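Local structure of beta-L-arabinobiosidase (Bacteroides thetaiotaomicron, 5MQR) at residues 771-785 / 826-840. The protein probably hydrolyses glycosidic bonds in plant pectin as a multidomain glycoside hydrolase, with a possible sialidase activity. Numbering follows the deposited sequence.
Sequences MLDMTKDLETEYQRW and MYGNAKALSIMGILS
The aromatic part of the contact centres on Y782, where the terminal methyl of M826 stands over the middle of the ring, CE 3.4 Å from its centroid and 10° off the normal, a CH-pi contact. Bends at chi2 and chi3 (-70°) curl the flexible selenomethionine chain back to this face, its SE making oblique Met-aromatic contacts with Y782 and W785. N829 meets the same ring at its edge through CB, while its amide is hydrogen-bonded to S752 O and D756 N. A small side chain suits A830, whose CB lies 3.6 Å from Y782 OH. Losing the ring to an alanine here is likely to leave M826 CE without its aromatic face and to open a gap beside A830 and L833. Y849 of helix 843-864 packs edge-to-face with Y782.

Branched L833 inserts among T775, L778, E779 and Y782, with CD2 3.9 Å from L778 CB. M771 SE lies 3.7 Å from M836 CG. S840 OG donates to M836 O (2.8 Å), on the other face of that carbonyl from S840 N, while L772 CD2 lies against the hydroxyl.

Y782 is a knob among M826, N829, A830 and L833; the segment axes cross at -133°, consistent with the helical barrel of six-hairpin glycosidases.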
HETATM    1  N   MSE A 771      31.521 -11.535  10.177  1.00 32.37           N
HETATM    2  CA  MSE A 771      31.639 -12.931   9.760  1.00 33.21           C
HETATM    3  C   MSE A 771      33.095 -13.288   9.536  1.00 33.31           C
HETATM    4  O   MSE A 771      33.549 -14.265  10.090  1.00 33.30           O
HETATM    5  CB  MSE A 771      30.767 -13.190   8.530  1.00 34.98           C
HETATM    6  CG  MSE A 771      30.756 -14.623   7.978  1.00 38.16           C
HETATM    7 SE   MSE A 771      32.295 -14.836   6.749  1.00 44.39          SE
HETATM    8  CE  MSE A 771      31.668 -13.657   5.289  1.00 44.42           C
ATOM      9  N   LEU A 772      33.843 -12.509   8.757  1.00 33.44           N
ATOM     10  CA  LEU A 772      35.263 -12.816   8.466  1.00 34.54           C
ATOM     11  C   LEU A 772      36.096 -12.894   9.746  1.00 34.67           C
ATOM     12  O   LEU A 772      36.932 -13.809   9.904  1.00 34.45           O
ATOM     13  CB  LEU A 772      35.881 -11.800   7.498  1.00 35.48           C
ATOM     14  CG  LEU A 772      35.329 -11.763   6.051  1.00 36.13           C
ATOM     15  CD1 LEU A 772      35.877 -10.587   5.240  1.00 36.54           C
ATOM     16  CD2 LEU A 772      35.627 -13.059   5.318  1.00 37.07           C
ATOM     17  N   ASP A 773      35.831 -11.969  10.671  1.00 33.64           N
ATOM     18  CA  ASP A 773      36.521 -11.935  11.970  1.00 33.83           C
ATOM     19  C   ASP A 773      36.199 -13.124  12.907  1.00 33.26           C
ATOM     20  O   ASP A 773      36.981 -13.413  13.793  1.00 33.32           O
ATOM     21  CB  ASP A 773      36.242 -10.591  12.672  1.00 33.36           C
ATOM     22  CG  ASP A 773      36.878 -10.496  14.048  1.00 33.62           C
ATOM     23  OD1 ASP A 773      38.104 -10.253  14.149  1.00 33.97           O
ATOM     24  OD2 ASP A 773      36.129 -10.697  15.030  1.00 33.65           O
HETATM   25  N   MSE A 774      35.057 -13.786  12.709  1.00 33.31           N
HETATM   26  CA  MSE A 774      34.635 -14.962  13.510  1.00 34.19           C
HETATM   27  C   MSE A 774      35.111 -16.307  12.971  1.00 34.99           C
HETATM   28  O   MSE A 774      34.951 -17.332  13.631  1.00 33.81           O
HETATM   29  CB  MSE A 774      33.093 -15.001  13.613  1.00 33.72           C
HETATM   30  CG  MSE A 774      32.568 -14.214  14.813  1.00 33.96           C
HETATM   31 SE   MSE A 774      33.177 -14.953  16.529  1.00 37.14          SE
HETATM   32  CE  MSE A 774      32.337 -16.740  16.403  1.00 35.50           C
ATOM     33  N   THR A 775      35.697 -16.300  11.772  1.00 36.12           N
ATOM     34  CA  THR A 775      36.090 -17.518  11.041  1.00 37.72           C
ATOM     35  C   THR A 775      37.061 -18.420  11.843  1.00 37.82           C
ATOM     36  O   THR A 775      36.794 -19.612  11.996  1.00 38.50           O
ATOM     37  CB  THR A 775      36.593 -17.117   9.613  1.00 38.66           C
ATOM     38  OG1 THR A 775      35.445 -16.917   8.764  1.00 39.88           O
ATOM     39  CG2 THR A 775      37.482 -18.098   8.997  1.00 39.65           C
ATOM     40  N   LYS A 776      38.147 -17.860  12.369  1.00 37.94           N
ATOM     41  CA  LYS A 776      39.102 -18.645  13.154  1.00 39.16           C
ATOM     42  C   LYS A 776      38.471 -19.278  14.386  1.00 36.68           C
ATOM     43  O   LYS A 776      38.715 -20.446  14.657  1.00 35.32           O
ATOM     44  CB  LYS A 776      40.306 -17.804  13.583  1.00 42.40           C
ATOM     45  CG  LYS A 776      41.205 -17.432  12.421  1.00 45.54           C
ATOM     46  CD  LYS A 776      42.508 -16.787  12.899  1.00 48.37           C
ATOM     47  CE  LYS A 776      43.125 -15.896  11.824  1.00 49.99           C
ATOM     48  NZ  LYS A 776      44.616 -15.930  11.921  1.00 52.58           N
ATOM     49  N   ASP A 777      37.638 -18.506  15.086  1.00 34.89           N
ATOM     50  CA  ASP A 777      36.929 -18.975  16.273  1.00 34.46           C
ATOM     51  C   ASP A 777      36.055 -20.176  15.953  1.00 33.41           C
ATOM     52  O   ASP A 777      35.981 -21.118  16.759  1.00 32.86           O
ATOM     53  CB  ASP A 777      36.029 -17.903  16.877  1.00 34.55           C
ATOM     54  CG  ASP A 777      36.764 -16.632  17.215  1.00 35.70           C
ATOM     55  OD1 ASP A 777      37.115 -15.882  16.252  1.00 37.45           O
ATOM     56  OD2 ASP A 777      36.961 -16.371  18.428  1.00 36.23           O
ATOM     57  N   LEU A 778      35.396 -20.139  14.790  1.00 32.61           N
ATOM     58  CA  LEU A 778      34.557 -21.249  14.340  1.00 32.01           C
ATOM     59  C   LEU A 778      35.353 -22.476  13.921  1.00 32.74           C
ATOM     60  O   LEU A 778      34.887 -23.602  14.142  1.00 32.43           O
ATOM     61  CB  LEU A 778      33.619 -20.825  13.225  1.00 31.46           C
ATOM     62  CG  LEU A 778      32.586 -19.770  13.631  1.00 30.55           C
ATOM     63  CD1 LEU A 778      31.897 -19.273  12.365  1.00 30.21           C
ATOM     64  CD2 LEU A 778      31.600 -20.291  14.672  1.00 29.94           C
ATOM     65  N   GLU A 779      36.543 -22.274  13.354  1.00 33.80           N
ATOM     66  CA  GLU A 779      37.442 -23.406  13.011  1.00 35.12           C
ATOM     67  C   GLU A 779      37.936 -24.097  14.254  1.00 34.59           C
ATOM     68  O   GLU A 779      37.952 -25.321  14.306  1.00 34.94           O
ATOM     69  CB  GLU A 779      38.676 -22.971  12.195  1.00 36.66           C
ATOM     70  CG  GLU A 779      38.374 -22.413  10.825  1.00 37.45           C
ATOM     71  CD  GLU A 779      39.615 -21.834  10.154  1.00 39.09           C
ATOM     72  OE1 GLU A 779      40.516 -22.631   9.845  1.00 40.00           O
ATOM     73  OE2 GLU A 779      39.665 -20.591   9.932  1.00 40.67           O
ATOM     74  N   THR A 780      38.366 -23.310  15.237  1.00 33.68           N
ATOM     75  CA  THR A 780      38.764 -23.857  16.528  1.00 33.63           C
ATOM     76  C   THR A 780      37.621 -24.692  17.140  1.00 32.65           C
ATOM     77  O   THR A 780      37.853 -25.799  17.616  1.00 31.87           O
ATOM     78  CB  THR A 780      39.199 -22.743  17.515  1.00 33.52           C
ATOM     79  OG1 THR A 780      40.282 -22.009  16.941  1.00 33.54           O
ATOM     80  CG2 THR A 780      39.632 -23.339  18.909  1.00 33.56           C
ATOM     81  N   GLU A 781      36.395 -24.160  17.109  1.00 31.59           N
ATOM     82  CA  GLU A 781      35.239 -24.926  17.589  1.00 30.83           C
ATOM     83  C   GLU A 781      35.080 -26.259  16.829  1.00 30.68           C
ATOM     84  O   GLU A 781      34.953 -27.330  17.461  1.00 30.39           O
ATOM     85  CB  GLU A 781      33.957 -24.105  17.481  1.00 29.94           C
ATOM     86  CG  GLU A 781      32.706 -24.828  17.945  1.00 29.18           C
ATOM     87  CD  GLU A 781      31.455 -23.980  17.828  1.00 28.71           C
ATOM     88  OE1 GLU A 781      31.427 -23.026  17.012  1.00 27.87           O
ATOM     89  OE2 GLU A 781      30.480 -24.302  18.550  1.00 28.49           O
ATOM     90  N   TYR A 782      35.078 -26.177  15.493  1.00 30.13           N
ATOM     91  CA  TYR A 782      34.880 -27.349  14.640  1.00 30.15           C
ATOM     92  C   TYR A 782      35.928 -28.435  14.956  1.00 31.19           C
ATOM     93  O   TYR A 782      35.584 -29.592  15.191  1.00 30.65           O
ATOM     94  CB  TYR A 782      34.948 -26.966  13.160  1.00 29.94           C
ATOM     95  CG  TYR A 782      34.562 -28.102  12.257  1.00 30.23           C
ATOM     96  CD1 TYR A 782      35.449 -29.144  11.988  1.00 30.74           C
ATOM     97  CD2 TYR A 782      33.296 -28.156  11.680  1.00 29.64           C
ATOM     98  CE1 TYR A 782      35.067 -30.197  11.178  1.00 31.12           C
ATOM     99  CE2 TYR A 782      32.922 -29.203  10.860  1.00 29.70           C
ATOM    100  CZ  TYR A 782      33.803 -30.217  10.612  1.00 30.24           C
ATOM    101  OH  TYR A 782      33.414 -31.260   9.801  1.00 30.74           O
ATOM    102  N   GLN A 783      37.195 -28.039  14.971  1.00 32.38           N
ATOM    103  CA  GLN A 783      38.295 -28.973  15.172  1.00 34.12           C
ATOM    104  C   GLN A 783      38.225 -29.683  16.542  1.00 33.46           C
ATOM    105  O   GLN A 783      38.626 -30.849  16.642  1.00 33.20           O
ATOM    106  CB  GLN A 783      39.658 -28.281  14.951  1.00 36.18           C
ATOM    107  CG  GLN A 783      39.954 -27.964  13.482  1.00 38.10           C
ATOM    108  CD  GLN A 783      41.247 -27.168  13.290  1.00 40.78           C
ATOM    109  OE1 GLN A 783      42.338 -27.646  13.606  1.00 44.05           O
ATOM    110  NE2 GLN A 783      41.134 -25.956  12.770  1.00 41.71           N
ATOM    111  N   ARG A 784      37.690 -28.995  17.561  1.00 32.17           N
ATOM    112  CA  ARG A 784      37.538 -29.577  18.887  1.00 32.17           C
ATOM    113  C   ARG A 784      36.538 -30.729  18.811  1.00 31.33           C
ATOM    114  O   ARG A 784      36.853 -31.841  19.239  1.00 30.80           O
ATOM    115  CB  ARG A 784      37.124 -28.529  19.941  1.00 32.20           C
ATOM    116  CG  ARG A 784      36.887 -29.134  21.323  1.00 32.75           C
ATOM    117  CD  ARG A 784      36.545 -28.110  22.402  1.00 32.74           C
ATOM    118  NE  ARG A 784      35.559 -27.103  22.006  1.00 32.42           N
ATOM    119  CZ  ARG A 784      34.254 -27.322  21.818  1.00 32.33           C
ATOM    120  NH1 ARG A 784      33.723 -28.536  21.937  1.00 32.73           N
ATOM    121  NH2 ARG A 784      33.465 -26.312  21.477  1.00 31.90           N
ATOM    122  N   TRP A 785      35.363 -30.472  18.235  1.00 30.03           N
ATOM    123  CA  TRP A 785      34.373 -31.538  18.053  1.00 30.01           C
ATOM    124  C   TRP A 785      34.914 -32.716  17.236  1.00 30.62           C
ATOM    125  O   TRP A 785      34.701 -33.873  17.578  1.00 29.99           O
ATOM    126  CB  TRP A 785      33.069 -30.998  17.428  1.00 29.17           C
ATOM    127  CG  TRP A 785      32.255 -30.191  18.392  1.00 28.55           C
ATOM    128  CD1 TRP A 785      31.912 -28.871  18.280  1.00 28.41           C
ATOM    129  CD2 TRP A 785      31.693 -30.647  19.618  1.00 28.35           C
ATOM    130  NE1 TRP A 785      31.165 -28.473  19.376  1.00 27.81           N
ATOM    131  CE2 TRP A 785      31.003 -29.552  20.200  1.00 27.92           C
ATOM    132  CE3 TRP A 785      31.686 -31.885  20.278  1.00 28.72           C
ATOM    133  CZ2 TRP A 785      30.332 -29.647  21.417  1.00 27.79           C
ATOM    134  CZ3 TRP A 785      31.015 -31.987  21.514  1.00 28.84           C
ATOM    135  CH2 TRP A 785      30.341 -30.864  22.065  1.00 28.24           C
HETATM  136  N   MSE A 826      27.458 -31.107  12.069  1.00 27.95           N
HETATM  137  CA  MSE A 826      28.850 -31.007  11.638  1.00 28.68           C
HETATM  138  C   MSE A 826      28.882 -30.892  10.140  1.00 28.66           C
HETATM  139  O   MSE A 826      29.677 -30.098   9.619  1.00 28.30           O
HETATM  140  CB  MSE A 826      29.698 -32.141  12.172  1.00 29.88           C
HETATM  141  CG  MSE A 826      29.767 -32.099  13.711  1.00 30.27           C
HETATM  142 SE   MSE A 826      30.591 -30.471  14.429  1.00 30.60          SE
HETATM  143  CE  MSE A 826      32.451 -30.774  13.889  1.00 31.54           C
ATOM    144  N   TYR A 827      28.003 -31.620   9.438  1.00 28.08           N
ATOM    145  CA  TYR A 827      27.831 -31.393   7.997  1.00 28.15           C
ATOM    146  C   TYR A 827      27.586 -29.901   7.715  1.00 28.05           C
ATOM    147  O   TYR A 827      28.291 -29.284   6.904  1.00 28.38           O
ATOM    148  CB  TYR A 827      26.683 -32.224   7.405  1.00 27.56           C
ATOM    149  CG  TYR A 827      26.362 -31.802   6.004  1.00 27.14           C
ATOM    150  CD1 TYR A 827      27.149 -32.218   4.933  1.00 27.69           C
ATOM    151  CD2 TYR A 827      25.301 -30.939   5.743  1.00 26.35           C
ATOM    152  CE1 TYR A 827      26.879 -31.805   3.630  1.00 27.67           C
ATOM    153  CE2 TYR A 827      25.022 -30.526   4.446  1.00 26.59           C
ATOM    154  CZ  TYR A 827      25.808 -30.957   3.396  1.00 27.30           C
ATOM    155  OH  TYR A 827      25.519 -30.532   2.126  1.00 27.83           O
ATOM    156  N   GLY A 828      26.576 -29.348   8.385  1.00 27.58           N
ATOM    157  CA  GLY A 828      26.217 -27.940   8.277  1.00 27.08           C
ATOM    158  C   GLY A 828      27.356 -26.982   8.585  1.00 27.56           C
ATOM    159  O   GLY A 828      27.557 -26.001   7.851  1.00 27.77           O
ATOM    160  N   ASN A 829      28.112 -27.269   9.650  1.00 27.58           N
ATOM    161  CA  ASN A 829      29.234 -26.403  10.053  1.00 27.87           C
ATOM    162  C   ASN A 829      30.347 -26.441   9.032  1.00 28.21           C
ATOM    163  O   ASN A 829      30.901 -25.404   8.664  1.00 27.76           O
ATOM    164  CB  ASN A 829      29.805 -26.800  11.410  1.00 28.16           C
ATOM    165  CG  ASN A 829      28.852 -26.548  12.549  1.00 27.56           C
ATOM    166  OD1 ASN A 829      28.023 -25.636  12.506  1.00 26.74           O
ATOM    167  ND2 ASN A 829      28.979 -27.355  13.595  1.00 27.85           N
ATOM    168  N   ALA A 830      30.645 -27.647   8.571  1.00 28.85           N
ATOM    169  CA  ALA A 830      31.619 -27.864   7.502  1.00 29.78           C
ATOM    170  C   ALA A 830      31.218 -27.125   6.235  1.00 30.05           C
ATOM    171  O   ALA A 830      32.023 -26.407   5.663  1.00 30.21           O
ATOM    172  CB  ALA A 830      31.789 -29.348   7.228  1.00 30.04           C
ATOM    173  N   LYS A 831      29.968 -27.271   5.817  1.00 30.37           N
ATOM    174  CA  LYS A 831      29.502 -26.618   4.599  1.00 30.88           C
ATOM    175  C   LYS A 831      29.623 -25.098   4.745  1.00 29.96           C
ATOM    176  O   LYS A 831      30.070 -24.419   3.828  1.00 30.32           O
ATOM    177  CB  LYS A 831      28.044 -26.972   4.302  1.00 32.06           C
ATOM    178  CG  LYS A 831      27.727 -27.106   2.820  1.00 34.42           C
ATOM    179  CD  LYS A 831      26.356 -26.581   2.411  1.00 35.56           C
ATOM    180  CE  LYS A 831      25.193 -27.059   3.290  1.00 36.29           C
ATOM    181  NZ  LYS A 831      23.968 -26.292   2.899  1.00 36.45           N
ATOM    182  N   ALA A 832      29.236 -24.586   5.911  1.00 28.65           N
ATOM    183  CA  ALA A 832      29.252 -23.151   6.179  1.00 28.17           C
ATOM    184  C   ALA A 832      30.677 -22.620   6.224  1.00 28.81           C
ATOM    185  O   ALA A 832      30.943 -21.548   5.695  1.00 29.12           O
ATOM    186  CB  ALA A 832      28.521 -22.833   7.474  1.00 27.07           C
ATOM    187  N   LEU A 833      31.584 -23.367   6.845  1.00 28.88           N
ATOM    188  CA  LEU A 833      32.976 -22.955   6.898  1.00 29.69           C
ATOM    189  C   LEU A 833      33.634 -22.990   5.517  1.00 30.38           C
ATOM    190  O   LEU A 833      34.486 -22.171   5.255  1.00 31.05           O
ATOM    191  CB  LEU A 833      33.775 -23.788   7.919  1.00 29.84           C
ATOM    192  CG  LEU A 833      33.616 -23.314   9.372  1.00 29.26           C
ATOM    193  CD1 LEU A 833      33.980 -24.411  10.349  1.00 29.36           C
ATOM    194  CD2 LEU A 833      34.473 -22.085   9.645  1.00 29.44           C
ATOM    195  N   SER A 834      33.230 -23.912   4.643  1.00 30.40           N
ATOM    196  CA  SER A 834      33.707 -23.923   3.263  1.00 31.23           C
ATOM    197  C   SER A 834      33.336 -22.638   2.540  1.00 31.23           C
ATOM    198  O   SER A 834      34.193 -21.974   1.949  1.00 31.07           O
ATOM    199  CB  SER A 834      33.152 -25.115   2.484  1.00 31.52           C
ATOM    200  OG  SER A 834      33.733 -25.172   1.192  1.00 32.17           O
ATOM    201  N   ILE A 835      32.051 -22.299   2.606  1.00 31.12           N
ATOM    202  CA  ILE A 835      31.550 -21.021   2.071  1.00 31.18           C
ATOM    203  C   ILE A 835      32.305 -19.827   2.675  1.00 31.86           C
ATOM    204  O   ILE A 835      32.708 -18.946   1.942  1.00 32.11           O
ATOM    205  CB  ILE A 835      30.020 -20.895   2.228  1.00 30.09           C
ATOM    206  CG1 ILE A 835      29.315 -21.856   1.258  1.00 29.86           C
ATOM    207  CG2 ILE A 835      29.544 -19.460   1.986  1.00 29.73           C
ATOM    208  CD1 ILE A 835      27.874 -22.168   1.616  1.00 29.14           C
HETATM  209  N   MSE A 836      32.558 -19.827   3.978  1.00 32.86           N
HETATM  210  CA  MSE A 836      33.337 -18.738   4.599  1.00 34.61           C
HETATM  211  C   MSE A 836      34.761 -18.676   4.108  1.00 34.65           C
HETATM  212  O   MSE A 836      35.360 -17.613   4.107  1.00 33.88           O
HETATM  213  CB  MSE A 836      33.317 -18.790   6.137  1.00 36.69           C
HETATM  214  CG  MSE A 836      31.901 -18.474   6.615  1.00 38.07           C
HETATM  215 SE   MSE A 836      31.768 -18.483   8.584  1.00 42.39          SE
HETATM  216  CE  MSE A 836      30.858 -20.204   8.856  1.00 42.37           C
ATOM    217  N   GLY A 837      35.330 -19.819   3.730  1.00 35.64           N
ATOM    218  CA  GLY A 837      36.626 -19.869   3.064  1.00 36.26           C
ATOM    219  C   GLY A 837      36.626 -19.124   1.739  1.00 36.73           C
ATOM    220  O   GLY A 837      37.516 -18.322   1.482  1.00 36.88           O
ATOM    221  N   ILE A 838      35.614 -19.367   0.910  1.00 36.99           N
ATOM    222  CA  ILE A 838      35.490 -18.678  -0.379  1.00 38.12           C
ATOM    223  C   ILE A 838      35.327 -17.164  -0.181  1.00 38.87           C
ATOM    224  O   ILE A 838      35.965 -16.390  -0.880  1.00 38.79           O
ATOM    225  CB  ILE A 838      34.317 -19.212  -1.217  1.00 38.03           C
ATOM    226  CG1 ILE A 838      34.553 -20.686  -1.582  1.00 39.44           C
ATOM    227  CG2 ILE A 838      34.124 -18.373  -2.486  1.00 37.87           C
ATOM    228  CD1 ILE A 838      33.262 -21.429  -1.903  1.00 39.79           C
ATOM    229  N   LEU A 839      34.489 -16.754   0.782  1.00 39.32           N
ATOM    230  CA  LEU A 839      34.285 -15.326   1.086  1.00 38.86           C
ATOM    231  C   LEU A 839      35.549 -14.685   1.700  1.00 39.07           C
ATOM    232  O   LEU A 839      35.781 -13.504   1.510  1.00 39.79           O
ATOM    233  CB  LEU A 839      33.069 -15.135   2.013  1.00 38.21           C
ATOM    234  CG  LEU A 839      31.695 -15.621   1.492  1.00 38.01           C
ATOM    235  CD1 LEU A 839      30.642 -15.477   2.569  1.00 37.24           C
ATOM    236  CD2 LEU A 839      31.236 -14.913   0.220  1.00 38.17           C
ATOM    237  N   SER A 840      36.354 -15.470   2.420  1.00 38.34           N
ATOM    238  CA  SER A 840      37.644 -15.033   2.963  1.00 38.33           C
ATOM    239  C   SER A 840      38.717 -14.872   1.881  1.00 38.36           C
ATOM    240  O   SER A 840      39.783 -14.357   2.182  1.00 38.61           O
ATOM    241  CB  SER A 840      38.187 -16.053   4.004  1.00 39.19           C
ATOM    242  OG  SER A 840      37.452 -16.059   5.224  1.00 40.28           O
TER